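Local coordinates for protein bvu-3222 (Bacteroides vulgatus ATCC 8482, PDB 3FYF) that is of unknown function but belongs to the DUF4251 family, carries a signal sequence in its natural form and is probably periplasmic, at residues Ser67-Tyr71 with Gln82-Thr86; Gly77-Thr83 with Val100-Val106. All blocks are in the same frame, centred on the assembly; numbering follows the deposited sequence.

From the N terminus, the chain passes strand 62-64 and a loop, and reaches N70 and Y71, where strand 71-75 begins. It turns back at once into strand 78-83, and interaction 1 (67-71 with 82-86) closes that hairpin at its open end. Interaction 2 (77-83 with 100-106) starts inside the hairpin and closes the following, longer loop, so the two intervals overlap along the chain. They share Q82 and T83: one edge of strand 78-83 pairs with Y71, the other with strand 100-113. Three consecutive antiparallel strands are thus joined. Where the contacts meet, Y71 CE1 lies 3.7 Å from I80 CG2, and T86 O lies 3.2 Å from V100 CG1.

Interaction 1. Residues Ser67-Tyr71 with Gln82-Thr86; sequences SNTNY and QTAFT
Segment 67-71 is a loop that becomes extended only at its end: T69 has phi/psi -115/1, N70 -136/105 and Y71 -151/166. Opposite it, Q82 and T83 finish a strand and A84 (-89/3) breaks it. The two segments run antiparallel, with N70 facing T83 (CA-CA 4.5 Å) and Y71 facing Q82 (5.3 Å). The latter is a hydrogen-bonded pair, Y71 N to Q82 O and Q82 N to Y71 O both measuring 3.0 Å. Q82 O also receives a CA-H...O contact from N70 CA at 3.4 Å.

Beyond this pair N70 takes over. With chi1 m and chi2 -97°, its OD1 accepts from T83 OG1 (2.9 Å) and from A84 N (3.3 Å), so one amide oxygen satisfies a hydroxyl and a backbone NH where backbone pairing with segment 67-71 has stopped. Its ND2 donates to S66 O, which suits asparagine, acceptor and donor at once. Y71, chi1 p, lays its ring over Q82, whose CB sits 3.8 Å from the ring centroid, a CH-pi contact. The Q82 amide does not bond to segment 67-71: OE1 accepts from T101 OG1 on strand 100-113, and NE2 makes a weak bond to its neighbour T83 O (3.4 Å). F85 meets F57 edge-to-face. The whole is the open end of an antiparallel beta-hairpin, strands 71-75 and 78-83, finished by an asparagine side chain.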
loop_
_atom_site.group_PDB
_atom_site.type_symbol
_atom_site.label_atom_id
_atom_site.label_comp_id
_atom_site.label_asym_id
_atom_site.label_seq_id
_atom_site.Cartn_x
_atom_site.Cartn_y
_atom_site.Cartn_z
ATOM N N SER B 67 -11.951 -5.748 0.236
ATOM C CA SER B 67 -12.552 -4.809 -0.717
ATOM C C SER B 67 -14.081 -4.870 -0.803
ATOM O O SER B 67 -14.702 -4.027 -1.459
ATOM C CB SER B 67 -11.941 -5.006 -2.103
ATOM O OG SER B 67 -12.010 -6.355 -2.519
ATOM N N ASN B 68 -14.678 -5.865 -0.144
ATOM C CA ASN B 68 -16.136 -5.975 -0.033
ATOM C C ASN B 68 -16.740 -4.887 0.848
ATOM O O ASN B 68 -17.863 -4.441 0.607
ATOM C CB ASN B 68 -16.540 -7.353 0.510
ATOM C CG ASN B 68 -16.551 -8.437 -0.563
ATOM O OD1 ASN B 68 -16.348 -8.171 -1.751
ATOM N ND2 ASN B 68 -16.797 -9.672 -0.139
ATOM N N THR B 69 -15.986 -4.468 1.865
ATOM C CA THR B 69 -16.467 -3.486 2.843
ATOM C C THR B 69 -15.698 -2.160 2.828
ATOM O O THR B 69 -15.980 -1.261 3.623
ATOM C CB THR B 69 -16.474 -4.065 4.280
ATOM O OG1 THR B 69 -15.180 -4.600 4.593
ATOM C CG2 THR B 69 -17.534 -5.162 4.421
ATOM N N ASN B 70 -14.716 -2.052 1.936
ATOM C CA ASN B 70 -13.988 -0.798 1.723
ATOM C C ASN B 70 -13.824 -0.554 0.235
ATOM O O ASN B 70 -13.032 -1.216 -0.434
ATOM C CB ASN B 70 -12.616 -0.796 2.409
ATOM C CG ASN B 70 -12.702 -1.008 3.910
ATOM O OD1 ASN B 70 -12.686 -0.050 4.683
ATOM N ND2 ASN B 70 -12.791 -2.270 4.329
ATOM N N TYR B 71 -14.605 0.384 -0.285
ATOM C CA TYR B 71 -14.575 0.694 -1.704
ATOM C C TYR B 71 -14.953 2.143 -1.995
ATOM O O TYR B 71 -15.469 2.858 -1.135
ATOM C CB TYR B 71 -15.460 -0.278 -2.508
ATOM C CG TYR B 71 -16.931 -0.283 -2.134
ATOM C CD1 TYR B 71 -17.829 0.594 -2.743
ATOM C CD2 TYR B 71 -17.430 -1.187 -1.194
ATOM C CE1 TYR B 71 -19.178 0.594 -2.412
ATOM C CE2 TYR B 71 -18.785 -1.202 -0.857
ATOM C CZ TYR B 71 -19.652 -0.307 -1.473
ATOM O OH TYR B 71 -20.989 -0.299 -1.149
ATOM N N GLN B 82 -17.590 3.929 0.739
ATOM C CA GLN B 82 -17.843 2.999 1.836
ATOM C C GLN B 82 -16.547 2.603 2.540
ATOM O O GLN B 82 -15.589 2.165 1.896
ATOM C CB GLN B 82 -18.561 1.747 1.324
ATOM C CG GLN B 82 -18.975 0.759 2.419
ATOM C CD GLN B 82 -20.107 1.281 3.283
ATOM O OE1 GLN B 82 -21.204 1.532 2.794
ATOM N NE2 GLN B 82 -19.847 1.435 4.578
ATOM N N THR B 83 -16.528 2.762 3.859
ATOM C CA THR B 83 -15.432 2.265 4.683
ATOM C C THR B 83 -15.948 1.700 6.013
ATOM O O THR B 83 -17.044 2.045 6.463
ATOM C CB THR B 83 -14.313 3.334 4.884
ATOM O OG1 THR B 83 -13.110 2.698 5.334
ATOM C CG2 THR B 83 -14.722 4.432 5.860
ATOM N N ALA B 84 -15.155 0.826 6.626
ATOM C CA ALA B 84 -15.537 0.162 7.874
ATOM C C ALA B 84 -15.137 0.946 9.130
ATOM O O ALA B 84 -15.340 0.475 10.254
ATOM C CB ALA B 84 -14.955 -1.254 7.916
ATOM N N PHE B 85 -14.574 2.134 8.931
ATOM C CA PHE B 85 -14.218 3.009 10.042
ATOM C C PHE B 85 -15.164 4.201 10.128
ATOM O O PHE B 85 -15.908 4.487 9.190
ATOM C CB PHE B 85 -12.774 3.492 9.901
ATOM C CG PHE B 85 -11.814 2.419 9.475
ATOM C CD1 PHE B 85 -11.287 1.534 10.401
ATOM C CD2 PHE B 85 -11.438 2.294 8.147
ATOM C CE1 PHE B 85 -10.403 0.546 10.012
ATOM C CE2 PHE B 85 -10.554 1.306 7.752
ATOM C CZ PHE B 85 -10.037 0.431 8.687
ATOM N N THR B 86 -15.131 4.895 11.261
ATOM C CA THR B 86 -16.305 5.600 11.764
ATOM C C THR B 86 -16.305 7.058 11.317
ATOM O O THR B 86 -17.131 7.468 10.502
ATOM C CB THR B 86 -16.383 5.543 13.301
ATOM O OG1 THR B 86 -16.321 4.179 13.736
ATOM C CG2 THR B 86 -17.680 6.168 13.791
#

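Interaction 2. Residues Gly77-Thr83 with Val100-Val106; sequences GQGIIQT and VTVQGNV
Residues 78-83 and 100-106 are extended and antiparallel, their axes 4.5 Å apart at closest and 145° between directions; G77 (79/0) is still in the turn. Hydrogen-bonded pairs are G79-G104 (G79 N to G104 O 2.8 Å, G104 N to G79 O 3.1 Å), I81-V102 (I81 N to V102 O 2.8 Å, V102 N to I81 O 2.9 Å) and T83-V100 (T83 N to V100 O and V100 N to T83 O, both weak, 3.4 Å). The non-hydrogen-bonded pairs I80-Q103 and Q82-T101 alternate with these; a third, Q78-N105, lies beyond G79-G104, followed by the bond V106 N to G77 O (3.0 Å). G104 (157/-163) has backbone angles that call for glycine; a CB on G79 would strike V106 CG2.

On one face I81 CB meets V102 CB at 3.8 Å, beta-branched residues suited to a buried strand. On the more exposed face T101 OG1 donates to Q82 OE1 (2.7 Å). Strand 71-75 flanks strand 78-83, strand 119-126 flanks 100-113, and I81 and V102 pack on I125.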
loop_
_atom_site.group_PDB
_atom_site.type_symbol
_atom_site.label_atom_id
_atom_site.label_comp_id
_atom_site.label_asym_id
_atom_site.label_seq_id
_atom_site.Cartn_x
_atom_site.Cartn_y
_atom_site.Cartn_z
ATOM N N GLY B 77 -23.744 8.790 -12.661
ATOM C CA GLY B 77 -23.808 10.113 -12.030
ATOM C C GLY B 77 -23.887 10.079 -10.511
ATOM O O GLY B 77 -23.930 11.129 -9.864
ATOM N N GLN B 78 -23.899 8.872 -9.946
ATOM C CA GLN B 78 -24.019 8.661 -8.504
ATOM C C GLN B 78 -22.757 8.001 -7.953
ATOM O O GLN B 78 -22.141 7.172 -8.622
ATOM C CB GLN B 78 -25.247 7.798 -8.199
ATOM C CG GLN B 78 -26.585 8.468 -8.524
ATOM C CD GLN B 78 -27.099 9.326 -7.383
ATOM O OE1 GLN B 78 -27.575 8.814 -6.370
ATOM N NE2 GLN B 78 -27.015 10.641 -7.547
ATOM N N GLY B 79 -22.377 8.369 -6.734
ATOM C CA GLY B 79 -21.136 7.882 -6.150
ATOM C C GLY B 79 -21.195 7.455 -4.699
ATOM O O GLY B 79 -21.829 8.115 -3.879
ATOM N N ILE B 80 -20.512 6.351 -4.397
ATOM C CA ILE B 80 -20.448 5.779 -3.050
ATOM C C ILE B 80 -19.017 5.805 -2.484
ATOM O O ILE B 80 -18.070 5.401 -3.154
ATOM C CB ILE B 80 -20.962 4.305 -3.041
ATOM C CG1 ILE B 80 -22.334 4.197 -3.717
ATOM C CG2 ILE B 80 -21.021 3.747 -1.611
ATOM C CD1 ILE B 80 -22.710 2.794 -4.150
ATOM N N ILE B 81 -18.876 6.290 -1.253
ATOM C CA ILE B 81 -17.684 6.044 -0.450
ATOM C C ILE B 81 -18.091 5.161 0.727
ATOM O O ILE B 81 -18.854 5.585 1.595
ATOM C CB ILE B 81 -17.035 7.352 0.074
ATOM C CG1 ILE B 81 -16.611 8.257 -1.087
ATOM C CG2 ILE B 81 -15.854 7.034 0.990
ATOM C CD1 ILE B 81 -16.399 9.701 -0.686
ATOM N N GLN B 82 -17.590 3.929 0.739
ATOM C CA GLN B 82 -17.843 2.999 1.836
ATOM C C GLN B 82 -16.547 2.603 2.540
ATOM O O GLN B 82 -15.589 2.165 1.896
ATOM C CB GLN B 82 -18.561 1.747 1.324
ATOM C CG GLN B 82 -18.975 0.759 2.419
ATOM C CD GLN B 82 -20.107 1.281 3.283
ATOM O OE1 GLN B 82 -21.204 1.532 2.794
ATOM N NE2 GLN B 82 -19.847 1.435 4.578
ATOM N N THR B 83 -16.528 2.762 3.859
ATOM C CA THR B 83 -15.432 2.265 4.683
ATOM C C THR B 83 -15.948 1.700 6.013
ATOM O O THR B 83 -17.044 2.045 6.463
ATOM C CB THR B 83 -14.313 3.334 4.884
ATOM O OG1 THR B 83 -13.110 2.698 5.334
ATOM C CG2 THR B 83 -14.722 4.432 5.860
ATOM N N VAL B 100 -18.871 4.576 7.758
ATOM C CA VAL B 100 -19.649 5.599 7.057
ATOM C C VAL B 100 -19.961 5.205 5.622
ATOM O O VAL B 100 -19.175 4.518 4.966
ATOM C CB VAL B 100 -18.952 6.985 7.043
ATOM C CG1 VAL B 100 -19.389 7.831 8.239
ATOM C CG2 VAL B 100 -17.439 6.841 6.970
ATOM N N THR B 101 -21.123 5.652 5.153
ATOM C CA THR B 101 -21.531 5.492 3.767
ATOM C C THR B 101 -21.845 6.873 3.206
ATOM O O THR B 101 -22.923 7.423 3.442
ATOM C CB THR B 101 -22.761 4.567 3.628
ATOM O OG1 THR B 101 -22.518 3.335 4.318
ATOM C CG2 THR B 101 -23.055 4.273 2.160
ATOM N N VAL B 102 -20.878 7.436 2.488
ATOM C CA VAL B 102 -21.060 8.706 1.800
ATOM C C VAL B 102 -21.613 8.397 0.412
ATOM O O VAL B 102 -20.859 8.090 -0.511
ATOM C CB VAL B 102 -19.731 9.512 1.697
ATOM C CG1 VAL B 102 -19.993 10.941 1.242
ATOM C CG2 VAL B 102 -18.986 9.511 3.024
ATOM N N GLN B 103 -22.936 8.452 0.283
ATOM C CA GLN B 103 -23.618 8.198 -0.988
ATOM C C GLN B 103 -24.267 9.481 -1.498
ATOM O O GLN B 103 -24.711 10.310 -0.702
ATOM C CB GLN B 103 -24.649 7.066 -0.842
ATOM C CG GLN B 103 -25.792 7.353 0.145
ATOM C CD GLN B 103 -26.282 6.119 0.883
ATOM O OE1 GLN B 103 -26.506 6.164 2.095
ATOM N NE2 GLN B 103 -26.452 5.013 0.160
ATOM N N GLY B 104 -24.303 9.653 -2.818
ATOM C CA GLY B 104 -24.882 10.860 -3.410
ATOM C C GLY B 104 -24.421 11.220 -4.810
ATOM O O GLY B 104 -23.854 10.389 -5.522
ATOM N N ASN B 105 -24.674 12.470 -5.195
ATOM C CA ASN B 105 -24.385 12.962 -6.544
ATOM C C ASN B 105 -22.906 13.264 -6.765
ATOM O O ASN B 105 -22.247 13.834 -5.893
ATOM C CB ASN B 105 -25.203 14.227 -6.837
ATOM C CG ASN B 105 -26.697 13.964 -6.902
ATOM O OD1 ASN B 105 -27.193 13.349 -7.846
ATOM N ND2 ASN B 105 -27.427 14.454 -5.904
ATOM N N VAL B 106 -22.402 12.893 -7.942
ATOM C CA VAL B 106 -21.022 13.192 -8.340
ATOM C C VAL B 106 -20.960 14.479 -9.171
ATOM O O VAL B 106 -21.614 14.589 -10.210
ATOM C CB VAL B 106 -20.379 12.025 -9.140
ATOM C CG1 VAL B 106 -18.942 12.337 -9.479
ATOM C CG2 VAL B 106 -20.426 10.747 -8.351
#